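Local coordinates for protein peptide amidase (Stenotrophomonas maltophilia, PDB 1M22) that probably hydrolyses amide bonds in peptides as a member of the amidase signature family, at residues 265-276 and 471-480; 412-421 and 454-464. One frame throughout, in Å; residues are numbered along the deposited sequence.

Contact 1 (265-276 and 471-480); sequences RLDPQGLRGKRI and PKLIEMAYAY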
loop_
_atom_site.group_PDB
_atom_site.type_symbol
_atom_site.label_atom_id
_atom_site.label_comp_id
_atom_site.label_asym_id
_atom_site.label_seq_id
_atom_site.Cartn_x
_atom_site.Cartn_y
_atom_site.Cartn_z
ATOM N N ARG A 265 -0.950 6.667 19.397
ATOM C CA ARG A 265 -1.818 7.658 18.770
ATOM C C ARG A 265 -3.223 7.129 18.485
ATOM O O ARG A 265 -4.033 7.811 17.854
ATOM C CB ARG A 265 -1.178 8.161 17.471
ATOM C CG ARG A 265 0.099 8.979 17.671
ATOM C CD ARG A 265 -0.203 10.417 18.087
ATOM N NE ARG A 265 -0.787 10.516 19.424
ATOM C CZ ARG A 265 -0.129 10.259 20.550
ATOM N NH1 ARG A 265 1.142 9.884 20.510
ATOM N NH2 ARG A 265 -0.743 10.381 21.719
ATOM N N LEU A 266 -3.512 5.914 18.943
ATOM C CA LEU A 266 -4.836 5.329 18.747
ATOM C C LEU A 266 -5.745 5.913 19.833
ATOM O O LEU A 266 -6.118 5.243 20.800
ATOM C CB LEU A 266 -4.757 3.803 18.841
ATOM C CG LEU A 266 -3.836 3.163 17.792
ATOM C CD1 LEU A 266 -3.703 1.676 18.069
ATOM C CD2 LEU A 266 -4.378 3.406 16.385
ATOM N N ASP A 267 -6.087 7.183 19.647
ATOM C CA ASP A 267 -6.911 7.941 20.581
ATOM C C ASP A 267 -8.356 8.059 20.093
ATOM O O ASP A 267 -8.613 8.683 19.068
ATOM C CB ASP A 267 -6.306 9.340 20.730
ATOM C CG ASP A 267 -6.955 10.153 21.828
ATOM O OD1 ASP A 267 -8.047 9.777 22.296
ATOM O OD2 ASP A 267 -6.368 11.186 22.214
ATOM N N PRO A 268 -9.317 7.469 20.827
ATOM C CA PRO A 268 -10.726 7.541 20.428
ATOM C C PRO A 268 -11.294 8.967 20.436
ATOM O O PRO A 268 -12.373 9.220 19.899
ATOM C CB PRO A 268 -11.415 6.612 21.430
ATOM C CG PRO A 268 -10.559 6.733 22.640
ATOM C CD PRO A 268 -9.164 6.687 22.066
ATOM N N GLN A 269 -10.562 9.893 21.049
ATOM C CA GLN A 269 -10.967 11.296 21.092
ATOM C C GLN A 269 -10.059 12.088 20.149
ATOM O O GLN A 269 -9.946 13.311 20.242
ATOM C CB GLN A 269 -10.850 11.844 22.518
ATOM C CG GLN A 269 -11.811 11.190 23.505
ATOM C CD GLN A 269 -11.802 11.850 24.873
ATOM O OE1 GLN A 269 -12.570 11.473 25.759
ATOM N NE2 GLN A 269 -10.933 12.838 25.051
ATOM N N GLY A 270 -9.434 11.367 19.221
ATOM C CA GLY A 270 -8.512 11.968 18.271
ATOM C C GLY A 270 -9.026 13.039 17.324
ATOM O O GLY A 270 -8.226 13.719 16.684
ATOM N N LEU A 271 -10.341 13.192 17.210
ATOM C CA LEU A 271 -10.903 14.211 16.327
ATOM C C LEU A 271 -11.298 15.480 17.076
ATOM O O LEU A 271 -11.619 16.496 16.462
ATOM C CB LEU A 271 -12.111 13.650 15.576
ATOM C CG LEU A 271 -11.755 12.726 14.409
ATOM C CD1 LEU A 271 -12.965 11.888 14.030
ATOM C CD2 LEU A 271 -11.261 13.552 13.228
ATOM N N ARG A 272 -11.262 15.422 18.403
ATOM C CA ARG A 272 -11.617 16.576 19.221
ATOM C C ARG A 272 -10.722 17.777 18.951
ATOM O O ARG A 272 -9.505 17.689 19.075
ATOM C CB ARG A 272 -11.532 16.214 20.701
ATOM C CG ARG A 272 -12.776 15.566 21.254
ATOM C CD ARG A 272 -13.934 16.552 21.296
ATOM N NE ARG A 272 -14.749 16.391 22.498
ATOM C CZ ARG A 272 -14.304 16.594 23.735
ATOM N NH1 ARG A 272 -13.048 16.968 23.939
ATOM N NH2 ARG A 272 -15.115 16.425 24.771
ATOM N N GLY A 273 -11.337 18.895 18.581
ATOM C CA GLY A 273 -10.580 20.105 18.315
ATOM C C GLY A 273 -9.901 20.164 16.960
ATOM O O GLY A 273 -9.293 21.177 16.614
ATOM N N LYS A 274 -9.997 19.089 16.185
ATOM C CA LYS A 274 -9.368 19.059 14.872
ATOM C C LYS A 274 -10.179 19.837 13.847
ATOM O O LYS A 274 -11.378 20.051 14.017
ATOM C CB LYS A 274 -9.203 17.617 14.385
ATOM C CG LYS A 274 -8.276 16.751 15.221
ATOM C CD LYS A 274 -6.851 17.286 15.224
ATOM C CE LYS A 274 -5.865 16.229 15.706
ATOM N NZ LYS A 274 -6.223 15.673 17.040
ATOM N N ARG A 275 -9.506 20.260 12.783
ATOM C CA ARG A 275 -10.145 20.997 11.704
ATOM C C ARG A 275 -9.850 20.235 10.420
ATOM O O ARG A 275 -8.694 19.961 10.094
ATOM C CB ARG A 275 -9.600 22.427 11.644
ATOM C CG ARG A 275 -9.968 23.263 12.871
ATOM C CD ARG A 275 -9.345 24.652 12.812
ATOM N NE ARG A 275 -9.743 25.362 11.602
ATOM C CZ ARG A 275 -10.941 25.899 11.401
ATOM N NH1 ARG A 275 -11.874 25.822 12.342
ATOM N NH2 ARG A 275 -11.212 26.494 10.249
ATOM N N ILE A 276 -10.910 19.891 9.697
ATOM C CA ILE A 276 -10.791 19.108 8.476
ATOM C C ILE A 276 -11.415 19.785 7.265
ATOM O O ILE A 276 -12.484 20.385 7.356
ATOM C CB ILE A 276 -11.473 17.733 8.663
ATOM C CG1 ILE A 276 -10.758 16.946 9.758
ATOM C CG2 ILE A 276 -11.491 16.960 7.352
ATOM C CD1 ILE A 276 -11.439 15.634 10.108
ATOM N N PRO A 471 1.386 10.800 12.869
ATOM C CA PRO A 471 0.780 10.669 14.201
ATOM C C PRO A 471 -0.627 11.264 14.258
ATOM O O PRO A 471 -1.557 10.643 14.776
ATOM C CB PRO A 471 1.760 11.419 15.101
ATOM C CG PRO A 471 3.081 11.205 14.409
ATOM C CD PRO A 471 2.723 11.419 12.954
ATOM N N LYS A 472 -0.780 12.466 13.712
ATOM C CA LYS A 472 -2.069 13.149 13.707
ATOM C C LYS A 472 -3.078 12.453 12.798
ATOM O O LYS A 472 -4.253 12.321 13.146
ATOM C CB LYS A 472 -1.893 14.604 13.259
ATOM C CG LYS A 472 -3.180 15.415 13.277
ATOM C CD LYS A 472 -3.005 16.775 12.612
ATOM C CE LYS A 472 -2.007 17.651 13.350
ATOM N NZ LYS A 472 -1.864 18.981 12.691
ATOM N N LEU A 473 -2.629 12.010 11.628
ATOM C CA LEU A 473 -3.535 11.332 10.710
ATOM C C LEU A 473 -4.066 10.046 11.324
ATOM O O LEU A 473 -5.233 9.707 11.156
ATOM C CB LEU A 473 -2.840 11.017 9.384
ATOM C CG LEU A 473 -2.527 12.209 8.479
ATOM C CD1 LEU A 473 -1.961 11.701 7.158
ATOM C CD2 LEU A 473 -3.791 13.024 8.230
ATOM N N ILE A 474 -3.206 9.333 12.043
ATOM C CA ILE A 474 -3.623 8.094 12.680
ATOM C C ILE A 474 -4.648 8.368 13.781
ATOM O O ILE A 474 -5.645 7.652 13.892
ATOM C CB ILE A 474 -2.406 7.331 13.245
ATOM C CG1 ILE A 474 -1.613 6.733 12.081
ATOM C CG2 ILE A 474 -2.862 6.233 14.205
ATOM C CD1 ILE A 474 -0.283 6.117 12.473
ATOM N N GLU A 475 -4.415 9.405 14.583
ATOM C CA GLU A 475 -5.352 9.762 15.651
ATOM C C GLU A 475 -6.732 10.037 15.067
ATOM O O GLU A 475 -7.747 9.564 15.580
ATOM C CB GLU A 475 -4.924 11.039 16.383
ATOM C CG GLU A 475 -3.556 11.046 17.016
ATOM C CD GLU A 475 -3.308 12.337 17.780
ATOM O OE1 GLU A 475 -3.626 13.423 17.239
ATOM O OE2 GLU A 475 -2.793 12.271 18.915
ATOM N N MET A 476 -6.764 10.833 14.001
ATOM C CA MET A 476 -8.020 11.198 13.366
ATOM C C MET A 476 -8.715 10.020 12.696
ATOM O O MET A 476 -9.926 9.833 12.849
ATOM C CB MET A 476 -7.769 12.327 12.364
ATOM C CG MET A 476 -7.317 13.615 13.050
ATOM S SD MET A 476 -6.972 14.997 11.946
ATOM C CE MET A 476 -8.545 15.450 11.494
ATOM N N ALA A 477 -7.947 9.222 11.963
ATOM C CA ALA A 477 -8.490 8.059 11.275
ATOM C C ALA A 477 -9.021 7.034 12.275
ATOM O O ALA A 477 -10.076 6.440 12.068
ATOM C CB ALA A 477 -7.417 7.432 10.392
ATOM N N TYR A 478 -8.289 6.827 13.363
ATOM C CA TYR A 478 -8.714 5.881 14.385
ATOM C C TYR A 478 -10.014 6.348 15.038
ATOM O O TYR A 478 -10.943 5.563 15.225
ATOM C CB TYR A 478 -7.630 5.734 15.453
ATOM C CG TYR A 478 -7.982 4.761 16.551
ATOM C CD1 TYR A 478 -7.953 3.383 16.328
ATOM C CD2 TYR A 478 -8.348 5.214 17.819
ATOM C CE1 TYR A 478 -8.279 2.482 17.339
ATOM C CE2 TYR A 478 -8.677 4.320 18.838
ATOM C CZ TYR A 478 -8.639 2.958 18.590
ATOM O OH TYR A 478 -8.956 2.062 19.588
ATOM N N ALA A 479 -10.078 7.629 15.387
ATOM C CA ALA A 479 -11.275 8.179 16.018
ATOM C C ALA A 479 -12.489 8.010 15.107
ATOM O O ALA A 479 -13.587 7.702 15.569
ATOM C CB ALA A 479 -11.062 9.650 16.347
ATOM N N TYR A 480 -12.294 8.220 13.810
ATOM C CA TYR A 480 -13.383 8.062 12.853
ATOM C C TYR A 480 -13.797 6.593 12.767
ATOM O O TYR A 480 -14.982 6.258 12.817
ATOM C CB TYR A 480 -12.954 8.538 11.461
ATOM C CG TYR A 480 -13.914 8.099 10.378
ATOM C CD1 TYR A 480 -15.159 8.709 10.228
ATOM C CD2 TYR A 480 -13.615 7.007 9.565
ATOM C CE1 TYR A 480 -16.086 8.234 9.301
ATOM C CE2 TYR A 480 -14.533 6.525 8.639
ATOM C CZ TYR A 480 -15.764 7.139 8.514
ATOM O OH TYR A 480 -16.681 6.631 7.622
HETATM O O HOH W 1 -3.514 11.601 21.587
HETATM O O HOH W 2 -14.305 8.966 17.988
#
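Glu475 reaches out from helix 470-484 between two basic side chains of 265-276. Its chain and that of Arg265 run side by side in the same direction, and NE of Arg265 meets Glu475 OE2 at 2.7 Å, on the anti side of the carboxylate and out of its plane. This salt bridge is bent, with an angle of 136° at the hydrogen, and the guanidinium and carboxylate planes stand 72° apart. A water linked to Arg265 NH2, Asp267 OD2 and Glu475 OE2 closes the group. The other oxygen, OE1, forms a weak, long salt bridge with Lys274 NZ, 3.4 Å; the lysine side chain crosses Glu475 at about a right angle, and its NZ also donates to Gly270 O at 2.8 Å.

Farther along the helix, Tyr478, with CG anti to the backbone N (chi1 -180°), presents one ring face to Leu266, whose CB stands over the ring centre, 3.8 Å from the centroid, in a CH-pi contact; Pro268 N sits at the ring edge. Ala479 CB packs against the overlapping turns 267-270 and 269-272, 3.7 Å from Leu271 CG. Met476 crosses Leu271 at about a right angle, its CE 3.7 Å from Leu271 CD2.

The chemistry is divided: apolar side chains join the turn-rich segment leading into strand 275-279 to helix 470-484, whereas at the partly exposed side the two cations and the shared water probably ease repulsion between Glu475 and Asp267.

Contact 2 (412-421 and 454-464); sequences ALVAPTTGVA and IDGLPVGLLFM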
loop_
_atom_site.group_PDB
_atom_site.type_symbol
_atom_site.label_atom_id
_atom_site.label_comp_id
_atom_site.label_asym_id
_atom_site.label_seq_id
_atom_site.Cartn_x
_atom_site.Cartn_y
_atom_site.Cartn_z
ATOM N N ALA A 412 -6.079 18.255 8.374
ATOM C CA ALA A 412 -6.101 17.258 7.317
ATOM C C ALA A 412 -7.159 17.578 6.281
ATOM O O ALA A 412 -8.055 18.401 6.503
ATOM C CB ALA A 412 -6.365 15.874 7.908
ATOM N N LEU A 413 -7.030 16.919 5.136
ATOM C CA LEU A 413 -7.978 17.050 4.044
ATOM C C LEU A 413 -8.582 15.660 3.899
ATOM O O LEU A 413 -7.880 14.659 4.048
ATOM C CB LEU A 413 -7.259 17.434 2.750
ATOM C CG LEU A 413 -6.438 18.723 2.812
ATOM C CD1 LEU A 413 -5.688 18.930 1.506
ATOM C CD2 LEU A 413 -7.362 19.897 3.089
ATOM N N VAL A 414 -9.880 15.593 3.638
ATOM C CA VAL A 414 -10.533 14.304 3.457
ATOM C C VAL A 414 -11.397 14.303 2.207
ATOM O O VAL A 414 -11.811 15.356 1.714
ATOM C CB VAL A 414 -11.412 13.912 4.668
ATOM C CG1 VAL A 414 -10.566 13.865 5.927
ATOM C CG2 VAL A 414 -12.569 14.883 4.817
ATOM N N ALA A 415 -11.663 13.108 1.695
ATOM C CA ALA A 415 -12.470 12.945 0.497
ATOM C C ALA A 415 -12.666 11.464 0.258
ATOM O O ALA A 415 -11.995 10.636 0.871
ATOM C CB ALA A 415 -11.744 13.550 -0.701
ATOM N N PRO A 416 -13.621 11.103 -0.612
ATOM C CA PRO A 416 -13.797 9.673 -0.873
ATOM C C PRO A 416 -12.478 9.307 -1.558
ATOM O O PRO A 416 -11.934 10.114 -2.314
ATOM C CB PRO A 416 -14.963 9.638 -1.857
ATOM C CG PRO A 416 -15.733 10.885 -1.536
ATOM C CD PRO A 416 -14.642 11.904 -1.307
ATOM N N THR A 417 -11.953 8.115 -1.303
ATOM C CA THR A 417 -10.688 7.719 -1.910
ATOM C C THR A 417 -10.787 7.543 -3.423
ATOM O O THR A 417 -9.956 8.050 -4.180
ATOM C CB THR A 417 -10.179 6.418 -1.274
ATOM O OG1 THR A 417 -10.123 6.593 0.147
ATOM C CG2 THR A 417 -8.789 6.062 -1.796
ATOM N N THR A 418 -11.816 6.825 -3.854
ATOM C CA THR A 418 -12.034 6.562 -5.269
ATOM C C THR A 418 -13.448 6.009 -5.424
ATOM O O THR A 418 -14.244 6.074 -4.489
ATOM C CB THR A 418 -10.986 5.542 -5.798
ATOM O OG1 THR A 418 -11.152 5.364 -7.210
ATOM C CG2 THR A 418 -11.129 4.192 -5.093
ATOM N N GLY A 419 -13.768 5.490 -6.606
ATOM C CA GLY A 419 -15.085 4.917 -6.828
ATOM C C GLY A 419 -15.059 3.453 -6.430
ATOM O O GLY A 419 -14.205 3.040 -5.644
ATOM N N VAL A 420 -15.983 2.657 -6.961
ATOM C CA VAL A 420 -16.018 1.238 -6.627
ATOM C C VAL A 420 -15.372 0.379 -7.704
ATOM O O VAL A 420 -15.104 0.839 -8.813
ATOM C CB VAL A 420 -17.460 0.740 -6.406
ATOM C CG1 VAL A 420 -18.086 1.480 -5.238
ATOM C CG2 VAL A 420 -18.281 0.930 -7.672
ATOM N N ALA A 421 -15.116 -0.878 -7.357
ATOM C CA ALA A 421 -14.501 -1.820 -8.279
ATOM C C ALA A 421 -15.316 -1.952 -9.562
ATOM O O ALA A 421 -16.545 -1.882 -9.546
ATOM C CB ALA A 421 -14.359 -3.179 -7.608
ATOM N N ILE A 454 -21.216 0.614 -1.771
ATOM C CA ILE A 454 -22.211 1.029 -2.748
ATOM C C ILE A 454 -22.465 -0.248 -3.543
ATOM O O ILE A 454 -21.549 -0.794 -4.162
ATOM C CB ILE A 454 -21.685 2.129 -3.698
ATOM C CG1 ILE A 454 -21.379 3.402 -2.903
ATOM C CG2 ILE A 454 -22.725 2.415 -4.783
ATOM C CD1 ILE A 454 -20.785 4.526 -3.731
ATOM N N ASP A 455 -23.697 -0.737 -3.488
ATOM C CA ASP A 455 -24.069 -1.956 -4.196
ATOM C C ASP A 455 -23.175 -3.137 -3.815
ATOM O O ASP A 455 -22.831 -3.964 -4.663
ATOM C CB ASP A 455 -24.005 -1.728 -5.708
ATOM C CG ASP A 455 -24.961 -0.649 -6.179
ATOM O OD1 ASP A 455 -26.168 -0.749 -5.876
ATOM O OD2 ASP A 455 -24.505 0.298 -6.855
ATOM N N GLY A 456 -22.792 -3.203 -2.543
ATOM C CA GLY A 456 -21.959 -4.297 -2.069
ATOM C C GLY A 456 -20.461 -4.162 -2.279
ATOM O O GLY A 456 -19.700 -5.043 -1.883
ATOM N N LEU A 457 -20.028 -3.065 -2.894
ATOM C CA LEU A 457 -18.606 -2.847 -3.150
ATOM C C LEU A 457 -18.072 -1.757 -2.217
ATOM O O LEU A 457 -18.663 -0.685 -2.098
ATOM C CB LEU A 457 -18.404 -2.459 -4.616
ATOM C CG LEU A 457 -18.886 -3.515 -5.625
ATOM C CD1 LEU A 457 -18.754 -2.974 -7.038
ATOM C CD2 LEU A 457 -18.079 -4.797 -5.462
ATOM N N PRO A 458 -16.940 -2.021 -1.545
ATOM C CA PRO A 458 -16.344 -1.056 -0.614
ATOM C C PRO A 458 -15.957 0.312 -1.150
ATOM O O PRO A 458 -15.507 0.455 -2.287
ATOM C CB PRO A 458 -15.118 -1.794 -0.085
ATOM C CG PRO A 458 -15.500 -3.229 -0.183
ATOM C CD PRO A 458 -16.189 -3.289 -1.525
ATOM N N VAL A 459 -16.116 1.304 -0.280
ATOM C CA VAL A 459 -15.750 2.690 -0.549
ATOM C C VAL A 459 -14.970 3.153 0.682
ATOM O O VAL A 459 -15.303 2.781 1.810
ATOM C CB VAL A 459 -16.989 3.594 -0.727
ATOM C CG1 VAL A 459 -16.561 5.047 -0.863
ATOM C CG2 VAL A 459 -17.772 3.163 -1.956
ATOM N N GLY A 460 -13.930 3.947 0.462
ATOM C CA GLY A 460 -13.131 4.423 1.577
ATOM C C GLY A 460 -13.082 5.928 1.733
ATOM O O GLY A 460 -13.385 6.681 0.803
ATOM N N LEU A 461 -12.722 6.356 2.939
ATOM C CA LEU A 461 -12.571 7.769 3.269
ATOM C C LEU A 461 -11.068 8.035 3.349
ATOM O O LEU A 461 -10.346 7.407 4.140
ATOM C CB LEU A 461 -13.226 8.083 4.616
ATOM C CG LEU A 461 -13.116 9.538 5.081
ATOM C CD1 LEU A 461 -13.871 10.447 4.121
ATOM C CD2 LEU A 461 -13.677 9.658 6.488
ATOM N N LEU A 462 -10.603 8.962 2.522
ATOM C CA LEU A 462 -9.191 9.314 2.457
ATOM C C LEU A 462 -8.828 10.493 3.345
ATOM O O LEU A 462 -9.552 11.488 3.392
ATOM C CB LEU A 462 -8.820 9.663 1.016
ATOM C CG LEU A 462 -7.375 10.082 0.748
ATOM C CD1 LEU A 462 -6.474 8.866 0.792
ATOM C CD2 LEU A 462 -7.288 10.756 -0.614
ATOM N N PHE A 463 -7.709 10.361 4.051
ATOM C CA PHE A 463 -7.173 11.422 4.904
ATOM C C PHE A 463 -5.793 11.778 4.349
ATOM O O PHE A 463 -4.984 10.889 4.071
ATOM C CB PHE A 463 -6.972 10.964 6.355
ATOM C CG PHE A 463 -8.243 10.709 7.118
ATOM C CD1 PHE A 463 -8.987 9.559 6.888
ATOM C CD2 PHE A 463 -8.673 11.600 8.100
ATOM C CE1 PHE A 463 -10.142 9.293 7.628
ATOM C CE2 PHE A 463 -9.825 11.344 8.844
ATOM C CZ PHE A 463 -10.560 10.187 8.607
ATOM N N MET A 464 -5.523 13.069 4.183
ATOM C CA MET A 464 -4.216 13.525 3.702
ATOM C C MET A 464 -3.718 14.644 4.610
ATOM O O MET A 464 -4.506 15.465 5.084
ATOM C CB MET A 464 -4.291 14.044 2.261
ATOM C CG MET A 464 -4.632 12.989 1.210
ATOM S SD MET A 464 -4.414 13.589 -0.492
ATOM C CE MET A 464 -5.742 14.786 -0.596
HETATM O O HOH W 3 -13.394 4.508 -2.249
HETATM O O HOH W 4 -13.320 1.962 -3.288
HETATM O O HOH W 5 -14.943 -1.474 -4.426
#
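Leu413 and Met464 exchange two backbone hydrogen bonds, Leu413 N to Met464 O at 2.9 Å and Met464 N to Leu413 O at 2.8 Å. Ala415 and Leu462 form the next hydrogen-bonded pair; here the bond from Leu462 N to Ala415 O (2.7 Å) runs almost straight out from the carbonyl. Between them, in a non-hydrogen-bonded pair, Val414 and Phe463 point the same way, and Val414 CG1 rests over the ring face, 4.1 Å from its centroid. That methyl is placed there by a chi1 of -58°, which sets it anti to the carbonyl carbon.

Strand 412-416 ends at Pro416, and the chain beyond it draws away from 457-460. Thr417 N still donates to Gly460 O at 2.9 Å, but farther on three waters bridge the backbones, one joining Thr418 N to Gly460 N and two meeting at Pro458 O. Val420 closes this end, with CB 3.8 Å from Leu457 CB and CG1 against Val459 CG2.

In the second shell, Thr417 OG1 is hydrogen-bonded to Thr448 OG1 and Thr418 OG1 to Glu434 OE2, while strand 275-279 flanks Val414. The type I' turn 454-457 joins strands 446-454 and 457-464 in a beta hairpin, and 412-416 pairs antiparallel with 457-464 within the mixed eleven-stranded sheet of this amidase fold.

In the fold
Contacts 1 and 2 lie with their centres about 18 Å apart and meet on one sheet. Strand 275-279, which starts at the end of 265-276, is the parallel neighbour of strand 412-416, and strand 457-464 leads into helix 470-484, so the two contacts are joined once through the sheet and once along the chain. They touch directly: Ile276 CG2 lies 3.4 Å from Val414 CG2, and Tyr480 CZ lies 3.8 Å from Leu461 CD2. Leu473 CD2 also packs on Ala412 CB, at 3.9 Å. Contact 2 comes nearer to catalysis, the Thr417 side chain being about 11 Å from that of the nucleophile Ser189, whereas contact 1 is peripheral and away from the active site.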